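Local coordinates for protein cysteine desulfurase (Fervidobacterium islandicum, PDB 6A6E) that probably releases sulfur from L-cysteine as an enzyme-bound persulfide, with pyridoxal 5'-phosphate as cofactor, acting as the SufS desulfurase of the Suf system, at residues 300-303 against 304-308; 75-78 against 79-83; 196-199 against 200-204; 247-250 against 251-254; 321-324 against 325-329. All coordinates share one frame; numbering follows the deposited sequence.

Contact 1: 300-303 against 304-308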
# COMPACT_ATOMS: atom_id res chain seq x y z
N ILE A 300 3.88 13.93 10.85
CA ILE A 300 5.07 14.73 10.90
C ILE A 300 4.74 16.15 11.44
O ILE A 300 5.53 16.66 12.24
CB ILE A 300 5.77 14.77 9.54
CG1 ILE A 300 6.38 13.39 9.22
CG2 ILE A 300 6.94 15.74 9.52
CD1 ILE A 300 6.82 13.32 7.78
N ASP A 301 3.63 16.79 11.01
CA ASP A 301 3.29 18.07 11.62
C ASP A 301 3.13 17.95 13.15
O ASP A 301 3.55 18.84 13.88
CB ASP A 301 1.98 18.69 11.09
CG ASP A 301 2.04 19.06 9.59
OD1 ASP A 301 3.15 19.26 9.03
OD2 ASP A 301 0.94 19.15 9.00
N TYR A 302 2.49 16.90 13.61
CA TYR A 302 2.31 16.66 15.05
C TYR A 302 3.66 16.52 15.79
O TYR A 302 3.92 17.18 16.83
CB TYR A 302 1.45 15.44 15.26
CG TYR A 302 1.28 15.02 16.69
CD1 TYR A 302 0.37 15.64 17.51
CD2 TYR A 302 2.03 13.98 17.21
CE1 TYR A 302 0.20 15.23 18.84
CE2 TYR A 302 1.92 13.59 18.54
CZ TYR A 302 0.99 14.21 19.35
OH TYR A 302 0.86 13.80 20.67
N LEU A 303 4.55 15.72 15.25
CA LEU A 303 5.82 15.55 15.87
C LEU A 303 6.59 16.87 15.92
O LEU A 303 7.29 17.14 16.88
CB LEU A 303 6.64 14.48 15.17
CG LEU A 303 6.10 13.04 15.28
CD1 LEU A 303 6.86 12.14 14.32
CD2 LEU A 303 6.31 12.56 16.69
N GLU A 304 6.53 17.68 14.86
CA GLU A 304 7.29 18.91 14.82
C GLU A 304 6.64 19.94 15.75
O GLU A 304 7.35 20.77 16.23
CB GLU A 304 7.45 19.50 13.42
CG GLU A 304 7.81 18.53 12.32
CD GLU A 304 9.21 18.58 11.78
OE1 GLU A 304 10.14 18.49 12.60
OE2 GLU A 304 9.37 18.60 10.52
N SER A 305 5.33 19.88 15.99
CA SER A 305 4.68 20.76 16.97
C SER A 305 5.12 20.46 18.42
O SER A 305 5.33 21.38 19.17
CB SER A 305 3.16 20.72 16.90
OG SER A 305 2.60 19.69 17.70
N ILE A 306 5.26 19.20 18.80
CA ILE A 306 5.85 18.83 20.05
C ILE A 306 7.29 19.27 20.06
O ILE A 306 7.82 19.74 21.08
CB ILE A 306 5.85 17.31 20.21
CG1 ILE A 306 4.43 16.83 20.43
CG2 ILE A 306 6.75 16.89 21.38
CD1 ILE A 306 4.37 15.30 20.46
N GLY A 307 7.94 19.05 18.94
CA GLY A 307 9.34 19.29 18.78
C GLY A 307 10.11 18.00 18.75
O GLY A 307 10.16 17.27 19.75
N PHE A 308 10.74 17.73 17.61
CA PHE A 308 11.21 16.39 17.37
C PHE A 308 12.51 16.11 18.12
O PHE A 308 12.79 14.96 18.45
CB PHE A 308 11.37 16.14 15.88
CG PHE A 308 11.55 14.67 15.52
CD1 PHE A 308 10.57 13.73 15.85
CD2 PHE A 308 12.74 14.22 14.99
CE1 PHE A 308 10.77 12.36 15.59
CE2 PHE A 308 12.95 12.87 14.72
CZ PHE A 308 11.95 11.94 15.01

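Contact 2: 75-78 against 79-83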
# COMPACT_ATOMS: atom_id res chain seq x y z
N ALA A 75 -7.34 17.37 -3.37
CA ALA A 75 -6.70 16.11 -2.98
C ALA A 75 -5.29 16.14 -3.54
O ALA A 75 -4.35 15.75 -2.90
CB ALA A 75 -7.52 14.94 -3.49
N THR A 76 -5.12 16.65 -4.76
CA THR A 76 -3.82 16.68 -5.38
C THR A 76 -2.85 17.60 -4.64
O THR A 76 -1.66 17.25 -4.35
CB THR A 76 -3.92 17.11 -6.87
OG1 THR A 76 -4.78 16.21 -7.57
CG2 THR A 76 -2.58 17.06 -7.53
N VAL A 77 -3.33 18.78 -4.32
CA VAL A 77 -2.54 19.74 -3.51
C VAL A 77 -2.15 19.15 -2.15
O VAL A 77 -1.00 19.20 -1.74
CB VAL A 77 -3.33 21.07 -3.37
CG1 VAL A 77 -2.77 22.00 -2.34
CG2 VAL A 77 -3.42 21.80 -4.72
N ALA A 78 -3.08 18.49 -1.49
CA ALA A 78 -2.79 17.94 -0.16
C ALA A 78 -1.74 16.86 -0.27
O ALA A 78 -0.83 16.81 0.58
CB ALA A 78 -4.06 17.44 0.54
N TYR A 79 -1.84 16.00 -1.28
CA TYR A 79 -0.85 14.93 -1.49
C TYR A 79 0.55 15.47 -1.76
O TYR A 79 1.54 15.02 -1.17
CB TYR A 79 -1.30 14.01 -2.64
CG TYR A 79 -0.47 12.80 -2.90
CD1 TYR A 79 -0.58 11.63 -2.12
CD2 TYR A 79 0.40 12.76 -4.02
CE1 TYR A 79 0.18 10.49 -2.43
CE2 TYR A 79 1.14 11.62 -4.33
CZ TYR A 79 1.05 10.50 -3.52
OH TYR A 79 1.83 9.43 -3.90
N GLU A 80 0.68 16.39 -2.70
CA GLU A 80 2.01 17.00 -2.93
C GLU A 80 2.54 17.80 -1.71
O GLU A 80 3.70 17.79 -1.48
CB GLU A 80 1.98 17.93 -4.12
CG GLU A 80 1.78 17.29 -5.53
CD GLU A 80 1.60 15.74 -5.74
OE1 GLU A 80 2.62 14.88 -5.86
OE2 GLU A 80 0.35 15.44 -5.98
N GLN A 81 1.66 18.45 -0.94
CA GLN A 81 2.05 19.09 0.33
C GLN A 81 2.62 18.03 1.28
O GLN A 81 3.64 18.28 1.93
CB GLN A 81 0.93 19.86 0.99
CG GLN A 81 0.61 21.17 0.20
CD GLN A 81 -0.59 21.93 0.75
OE1 GLN A 81 -1.48 21.36 1.38
NE2 GLN A 81 -0.63 23.23 0.50
N ALA A 82 2.02 16.83 1.32
CA ALA A 82 2.54 15.78 2.19
C ALA A 82 3.96 15.36 1.76
O ALA A 82 4.81 15.14 2.63
CB ALA A 82 1.61 14.61 2.24
N ARG A 83 4.20 15.23 0.45
CA ARG A 83 5.50 14.84 -0.06
C ARG A 83 6.56 15.84 0.45
O ARG A 83 7.69 15.45 0.87
CB ARG A 83 5.52 14.79 -1.59
CG ARG A 83 6.78 14.15 -2.17
CD ARG A 83 6.94 14.32 -3.68
NE ARG A 83 5.74 13.87 -4.41
CZ ARG A 83 5.38 12.60 -4.64
NH1 ARG A 83 6.11 11.57 -4.20
NH2 ARG A 83 4.26 12.35 -5.31

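Contact 3: 196-199 against 200-204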
# COMPACT_ATOMS: atom_id res chain seq x y z
N GLU A 196 27.75 6.87 8.88
CA GLU A 196 28.86 7.64 8.23
C GLU A 196 30.16 6.86 8.11
O GLU A 196 30.83 6.88 7.07
CB GLU A 196 29.05 8.97 8.93
CG GLU A 196 27.85 9.86 8.66
CD GLU A 196 27.98 11.30 9.11
OE1 GLU A 196 29.06 11.88 8.95
OE2 GLU A 196 26.98 11.88 9.58
N LEU A 197 30.48 6.08 9.14
CA LEU A 197 31.67 5.22 9.06
C LEU A 197 31.46 4.21 7.93
O LEU A 197 32.37 3.95 7.13
CB LEU A 197 31.89 4.54 10.39
CG LEU A 197 32.96 3.44 10.38
CD1 LEU A 197 34.36 3.99 10.10
CD2 LEU A 197 32.87 2.67 11.69
N ILE A 198 30.24 3.66 7.82
CA ILE A 198 29.98 2.75 6.70
C ILE A 198 30.07 3.45 5.37
O ILE A 198 30.65 2.93 4.41
CB ILE A 198 28.62 1.98 6.90
CG1 ILE A 198 28.75 1.12 8.13
CG2 ILE A 198 28.27 1.13 5.67
CD1 ILE A 198 27.43 0.68 8.67
N ARG A 199 29.54 4.66 5.29
CA ARG A 199 29.55 5.37 4.02
C ARG A 199 31.01 5.61 3.53
O ARG A 199 31.30 5.42 2.33
CB ARG A 199 28.85 6.70 4.22
CG ARG A 199 29.06 7.77 3.15
CD ARG A 199 28.39 7.48 1.83
NE ARG A 199 28.86 6.32 1.09
CZ ARG A 199 28.25 5.84 -0.01
NH1 ARG A 199 27.14 6.40 -0.48
NH2 ARG A 199 28.72 4.75 -0.62
N GLU A 200 31.90 6.00 4.44
CA GLU A 200 33.36 6.21 4.06
C GLU A 200 34.13 4.95 3.84
O GLU A 200 34.99 4.90 2.94
CB GLU A 200 34.12 7.10 5.05
CG GLU A 200 33.42 8.40 5.41
CD GLU A 200 33.02 9.24 4.20
OE1 GLU A 200 33.60 9.04 3.11
OE2 GLU A 200 32.11 10.11 4.35
N THR A 201 33.82 3.90 4.61
CA THR A 201 34.51 2.63 4.39
C THR A 201 34.16 2.02 3.03
O THR A 201 34.99 1.41 2.38
CB THR A 201 34.11 1.65 5.51
OG1 THR A 201 34.38 2.27 6.77
CG2 THR A 201 34.81 0.33 5.39
N PHE A 202 32.91 2.15 2.59
CA PHE A 202 32.51 1.57 1.31
C PHE A 202 32.10 2.71 0.40
O PHE A 202 30.90 2.94 0.07
CB PHE A 202 31.40 0.55 1.50
CG PHE A 202 31.80 -0.60 2.39
CD1 PHE A 202 32.64 -1.57 1.92
CD2 PHE A 202 31.40 -0.65 3.69
CE1 PHE A 202 33.02 -2.60 2.73
CE2 PHE A 202 31.79 -1.67 4.51
CZ PHE A 202 32.59 -2.66 4.02
N LYS A 203 33.13 3.45 0.01
CA LYS A 203 32.96 4.75 -0.60
C LYS A 203 32.33 4.66 -2.00
O LYS A 203 31.56 5.53 -2.38
CB LYS A 203 34.32 5.42 -0.65
CG LYS A 203 34.23 6.85 -1.03
CD LYS A 203 33.91 7.75 0.11
CE LYS A 203 33.96 9.14 -0.47
NZ LYS A 203 33.39 10.10 0.50
N ASN A 204 32.63 3.60 -2.74
CA ASN A 204 32.09 3.35 -4.06
C ASN A 204 30.80 2.56 -4.13
O ASN A 204 30.31 2.32 -5.23
CB ASN A 204 33.05 2.52 -4.88
CG ASN A 204 34.18 3.32 -5.36
OD1 ASN A 204 33.98 4.27 -6.07
ND2 ASN A 204 35.39 2.98 -4.91

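Contact 4: 247-250 against 251-254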
# COMPACT_ATOMS: atom_id res chain seq x y z
N TYR A 247 13.49 7.30 -0.14
CA TYR A 247 14.31 8.46 -0.49
C TYR A 247 15.38 7.95 -1.38
O TYR A 247 15.94 6.92 -1.09
CB TYR A 247 15.01 9.14 0.71
CG TYR A 247 16.24 10.00 0.31
CD1 TYR A 247 16.11 11.27 -0.28
CD2 TYR A 247 17.52 9.49 0.44
CE1 TYR A 247 17.24 11.98 -0.68
CE2 TYR A 247 18.66 10.21 0.06
CZ TYR A 247 18.49 11.45 -0.49
OH TYR A 247 19.62 12.11 -0.86
N GLY A 248 15.68 8.65 -2.47
CA GLY A 248 16.91 8.41 -3.19
C GLY A 248 17.51 9.68 -3.76
O GLY A 248 16.76 10.62 -4.16
N LYS A 249 18.84 9.71 -3.85
CA LYS A 249 19.55 10.76 -4.58
C LYS A 249 19.01 10.96 -5.95
O LYS A 249 18.91 10.01 -6.71
CB LYS A 249 21.05 10.45 -4.71
CG LYS A 249 21.78 10.57 -3.40
CD LYS A 249 23.29 10.54 -3.60
CE LYS A 249 23.98 10.80 -2.26
NZ LYS A 249 25.32 10.19 -2.29
N LYS A 250 18.66 12.20 -6.27
CA LYS A 250 18.06 12.54 -7.56
C LYS A 250 18.85 11.97 -8.73
O LYS A 250 18.32 11.33 -9.65
CB LYS A 250 18.01 14.04 -7.64
CG LYS A 250 17.47 14.57 -8.94
CD LYS A 250 17.33 16.07 -8.87
CE LYS A 250 16.80 16.61 -10.19
NZ LYS A 250 17.95 17.04 -11.02
N ALA A 251 20.18 12.14 -8.71
CA ALA A 251 21.03 11.65 -9.82
C ALA A 251 20.96 10.17 -9.96
O ALA A 251 21.13 9.64 -11.06
CB ALA A 251 22.51 12.06 -9.58
N LEU A 252 20.74 9.44 -8.86
CA LEU A 252 20.64 7.99 -8.99
C LEU A 252 19.24 7.56 -9.46
O LEU A 252 19.11 6.65 -10.27
CB LEU A 252 20.98 7.26 -7.71
CG LEU A 252 22.35 7.57 -7.13
CD1 LEU A 252 22.46 6.97 -5.75
CD2 LEU A 252 23.49 7.03 -8.00
N LEU A 253 18.20 8.16 -8.89
CA LEU A 253 16.82 7.85 -9.27
C LEU A 253 16.63 8.10 -10.76
O LEU A 253 15.89 7.37 -11.40
CB LEU A 253 15.86 8.76 -8.52
CG LEU A 253 15.60 8.47 -7.04
CD1 LEU A 253 14.74 9.55 -6.46
CD2 LEU A 253 14.99 7.09 -6.82
N GLU A 254 17.27 9.12 -11.31
CA GLU A 254 17.11 9.42 -12.73
C GLU A 254 17.60 8.33 -13.66
O GLU A 254 17.18 8.31 -14.80
CB GLU A 254 17.80 10.73 -13.13
CG GLU A 254 17.01 11.97 -12.75
CD GLU A 254 17.87 13.24 -12.69
OE1 GLU A 254 19.13 13.18 -12.77
OE2 GLU A 254 17.28 14.32 -12.53

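Contact 5: 321-324 against 325-329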
# COMPACT_ATOMS: atom_id res chain seq x y z
N TYR A 321 17.00 4.51 30.99
CA TYR A 321 16.30 3.93 32.14
C TYR A 321 15.85 2.45 31.95
O TYR A 321 16.00 1.62 32.83
CB TYR A 321 15.11 4.79 32.46
CG TYR A 321 14.44 4.46 33.78
CD1 TYR A 321 14.98 4.89 35.04
CD2 TYR A 321 13.23 3.79 33.80
CE1 TYR A 321 14.33 4.59 36.22
CE2 TYR A 321 12.58 3.46 34.96
CZ TYR A 321 13.11 3.87 36.18
OH TYR A 321 12.37 3.55 37.29
N LEU A 322 15.30 2.11 30.79
CA LEU A 322 14.91 0.72 30.53
C LEU A 322 16.15 -0.16 30.59
O LEU A 322 16.16 -1.19 31.28
CB LEU A 322 14.24 0.58 29.15
CG LEU A 322 13.99 -0.84 28.64
CD1 LEU A 322 13.02 -1.58 29.59
CD2 LEU A 322 13.41 -0.78 27.21
N LEU A 323 17.21 0.22 29.88
CA LEU A 323 18.38 -0.63 29.87
C LEU A 323 19.04 -0.74 31.28
O LEU A 323 19.42 -1.83 31.68
CB LEU A 323 19.36 -0.11 28.85
CG LEU A 323 20.56 -1.01 28.57
CD1 LEU A 323 20.17 -2.20 27.71
CD2 LEU A 323 21.59 -0.19 27.83
N GLU A 324 19.10 0.36 32.05
CA GLU A 324 19.59 0.35 33.45
C GLU A 324 18.82 -0.61 34.34
O GLU A 324 19.41 -1.41 35.04
CB GLU A 324 19.50 1.76 34.02
CG GLU A 324 19.96 1.92 35.46
CD GLU A 324 19.51 3.26 36.04
OE1 GLU A 324 18.46 3.29 36.72
OE2 GLU A 324 20.16 4.28 35.76
N LYS A 325 17.49 -0.51 34.34
CA LYS A 325 16.69 -1.35 35.16
C LYS A 325 16.80 -2.81 34.76
O LYS A 325 16.71 -3.69 35.65
CB LYS A 325 15.23 -0.90 35.15
CG LYS A 325 14.99 0.45 35.80
CD LYS A 325 15.58 0.50 37.20
CE LYS A 325 14.94 1.60 38.01
NZ LYS A 325 15.92 2.19 38.96
N MET A 326 16.96 -3.08 33.46
CA MET A 326 17.03 -4.46 32.99
C MET A 326 18.35 -5.06 33.40
O MET A 326 18.39 -6.21 33.81
CB MET A 326 16.83 -4.62 31.49
CG MET A 326 15.41 -4.30 31.05
SD MET A 326 14.14 -5.45 31.58
CE MET A 326 14.83 -6.86 30.80
N MET A 327 19.42 -4.29 33.28
CA MET A 327 20.74 -4.77 33.65
C MET A 327 20.89 -5.08 35.16
O MET A 327 21.80 -5.76 35.52
CB MET A 327 21.83 -3.78 33.23
CG MET A 327 22.00 -3.63 31.73
SD MET A 327 22.21 -5.23 30.95
CE MET A 327 23.93 -5.58 31.36
N GLU A 328 20.01 -4.58 36.01
CA GLU A 328 20.10 -4.81 37.45
C GLU A 328 19.52 -6.17 37.82
O GLU A 328 19.79 -6.64 38.92
CB GLU A 328 19.31 -3.73 38.23
CG GLU A 328 20.03 -2.40 38.36
CD GLU A 328 19.17 -1.24 38.86
OE1 GLU A 328 18.02 -1.46 39.34
OE2 GLU A 328 19.65 -0.09 38.77
N LEU A 329 18.70 -6.77 36.95
CA LEU A 329 18.01 -8.02 37.26
C LEU A 329 18.96 -9.17 37.02
O LEU A 329 19.50 -9.31 35.94
CB LEU A 329 16.78 -8.23 36.38
CG LEU A 329 15.77 -7.12 36.38
CD1 LEU A 329 14.59 -7.46 35.47
CD2 LEU A 329 15.31 -6.80 37.78
O HOH W 1 13.96 3.71 39.93

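Contact 1: 300-303 against 304-308
Glu304 opens the last turn of helix 290-306 by donating its N to Ile300 O. Its side chain runs beside that of Ile300, pointing the same way, with OE2 3.9 Å from Ile300 CG2; CG sits beside the backbone N, which brings it against the Ile300 carbonyl. Ser305 N bonds to Asp301 O, while its hydroxyl, turned back between backbone N and carbonyl carbon (chi1 88°), lies 3.0 Å from Tyr302 O. The same carbonyl is met nearly end-on by Ile306 N, 3.1 Å from Tyr302 O and almost straight at the hydrogen (169°). Ile306 also lays its aliphatic arm over one face of the Tyr302 ring, CD1 coming 3.6 Å from Tyr302 CE2; the phenol OH beyond is hydrogen-bonded to Asp21. Gly307 ends the helix: Gly307 N donates to Leu303 O at 2.9 Å, and its positive phi (106°) would press any CB against the preceding carbonyl. That residue is also the N-cap of helix 308-327, so the chain turns from one helix into the next within a single glycine. Phe308 then lies alongside Leu303, CD1 4.1 Å from Leu303 CB, and meets Phe89 of helix 70-90 edge-to-face. Apolar contacts thus hold both flanks of the turn, Tyr302 with Ile306 and Leu303 with Phe308, while the backbone carbonyls carry most of its polar bonding.

Contact 2: 75-78 against 79-83
Residues 75-78 and 79-83 form unbroken helix, with Tyr79, Glu80, Gln81 and Ala82 each donating its N to the carbonyl four residues back; the bond from Glu80 N to Thr76 O is 3.0 Å long and practically straight at the hydrogen (179°). On that turn the Glu80 side chain lies beside Thr76, pointing the same way, and OE2 comes 3.7 Å from the Thr76 methyl CG2. The Thr76 hydroxyl itself is bonded to Ala72 O. A sharp bend in the Glu80 chain, with CD eclipsing CA (chi2 0°), curls the carboxylate across the helix surface, OE2 toward Thr76 and the edge of the Tyr79 ring, OE1 onward to Arg83. OE1 there receives Arg83 NH2 in a salt bridge of 3.1 Å, nearly along the C-O axis of OE1 and within the guanidinium plane. Helix 70-90 packs here between helices 47-59 and 290-306: Ala78 touches Phe56 of the former and Val294 of the latter. Arg83 NH1 continues the charge chain to Glu284, which also takes the Tyr79 hydroxyl, so one glutamate holds the ends of both side chains. Gln81 extends back alongside Val77, its NE2 3.8 Å from Val77 CG1 and its CG 3.2 Å from Val77 O.

Contact 3: 196-199 against 200-204
Arg199 reaches past the end of its own helix to Phe202, giving NH2 to Phe202 O at 2.9 Å; the acceptor lies at the guanidinium edge, in its plane, and the bond is fairly straight (163°). Bends at chi2 (70°) and chi3 (-64°) fold the arginine chain round to the carbonyls that follow the last turn. NH2 also serves Ala205 O, and NH1 pairs with Asp228 in a salt bridge, so the guanidinium ties this exit to the chain leading into strand 229-233. An alanine here would take the donor from Phe202 O and Ala205 O and the charge partner from Asp228, and would probably let the chain after the helix move more freely. One turn back, Leu197 O accepts two bonds from Thr201, from N at 2.9 Å and from OG1 at 2.6 Å, the two donors coming from opposite faces of the carbonyl plane. This is the crossover helix of a beta-alpha-beta unit, joining strands 179-183 and 206-210. Ile198 on its buried side and Phe202 just after its end pack together, Ile198 CG2 4.1 Å from Phe202 CD2, both resting on Val180 of the sheet. Further out, Glu200 OE1 takes Lys203 NZ at 2.8 Å through its syn lone pair, a salt bridge on the exposed side.

Contact 4: 247-250 against 251-254
Lys249 O accepts the N-H groups of both Leu252 and Leu253 as the chain passes from strand 244-248 into the short helix 250-253. Leu253 N approaches at 2.9 Å and nearly straight (172°), whereas the bond from Leu252 N, also 2.9 Å from Lys249 O, is weak because its angle falls to 128°. The following bond runs from Glu254 N to Lys250 O, 3.0 Å. Lys249 takes the N-cap position. Among the side chains, Lys250 slants across Glu254. The lysine runs extended to CE and bends only at its end (chi4 -95°), where NZ meets Glu254 OE2 at 3.2 Å in a salt bridge whose hydrogen bond is weak; OE2 also lies 3.6 Å from CG of Lys250, so the carboxylate oxygen sits against the aliphatic chain as well. A serine in place of Lys250 would leave Glu254 without this cationic partner, and its carboxylate would probably be freer to turn. On the other flank Leu252 CD1 packs 3.9 Å from Lys249 CB, and Leu253 CD1 comes down on Gly248 O at 3.2 Å. The Lys249 ammonium points elsewhere, to Asp226 and Asp228. Gly248 and Tyr247 belong to the seven-stranded sheet, Tyr247 pairing with Leu230 of the adjacent strand 229-233. Leu252 and Leu253 both rest on Phe229 at the start of that strand, so helix 250-253 lies against the start of strand 229-233, with helix 222-225 beside Tyr247.

Contact 5: 321-324 against 325-329
Lys325 passes obliquely over one face of the Tyr321 ring, its CG 4.0 Å from the ring centroid and 15° off the ring normal, a CH-pi contact. Bends at chi2 (-52°) and chi4 carry the lysine across the ring to the phenol end, where CE lies 3.3 Å from Tyr321 OH. A water then joins the two: it accepts from Lys325 NZ at 2.7 Å and donates to Tyr321 OH, a hydroxyl that is also bonded to Asp411 and Arg6. Glu324 lies beside Lys325, pointing the same way, and OE1 forms a long salt bridge to Lys325 NZ at 3.6 Å. These polar groups occupy the last turns of helix 308-327, which packs between helix 407-423 and the strands 332-334 and 345-350 of the six-stranded sheet. On the sheet side, Leu322 and Met326 run side by side with Leu322 CD1 3.9 Å from Met326 CG, and both touch Val346. Glu328 sits alongside Glu324, the two carboxylate planes only 11° apart and Glu324 OE1 4.1 Å from Glu328 OE2, a closeness of like charge that Lys325 probably eases. The bond closing this turn, from Glu328 N to Glu324 O, is weak at 3.4 Å.

Contacts 1 and 2 lie on neighbouring helices, their centres about 19 Å apart and nearest atoms about 6 Å; Phe89 and Val86 of helix 70-90, which carries contact 2, touch Ile300 of contact 1. Gly307 leads directly from contact 1 into the helix of contact 5, the two contact centres lying about 29 Å apart. Contacts 3 and 4, centres about 18 Å apart, both border the seven-stranded sheet of the cofactor-binding fold. Asp228 salt-bridges both Arg199 and Lys249; Asp226 meets Arg199 through its backbone O and Lys249 through its carboxylate. The side chain of Ile198 in contact 3 is still about 13 Å from pyridoxal 5'-phosphate. Contacts 4 and 5, about 42 Å apart between centres, lie on opposite sides of the chain's centre.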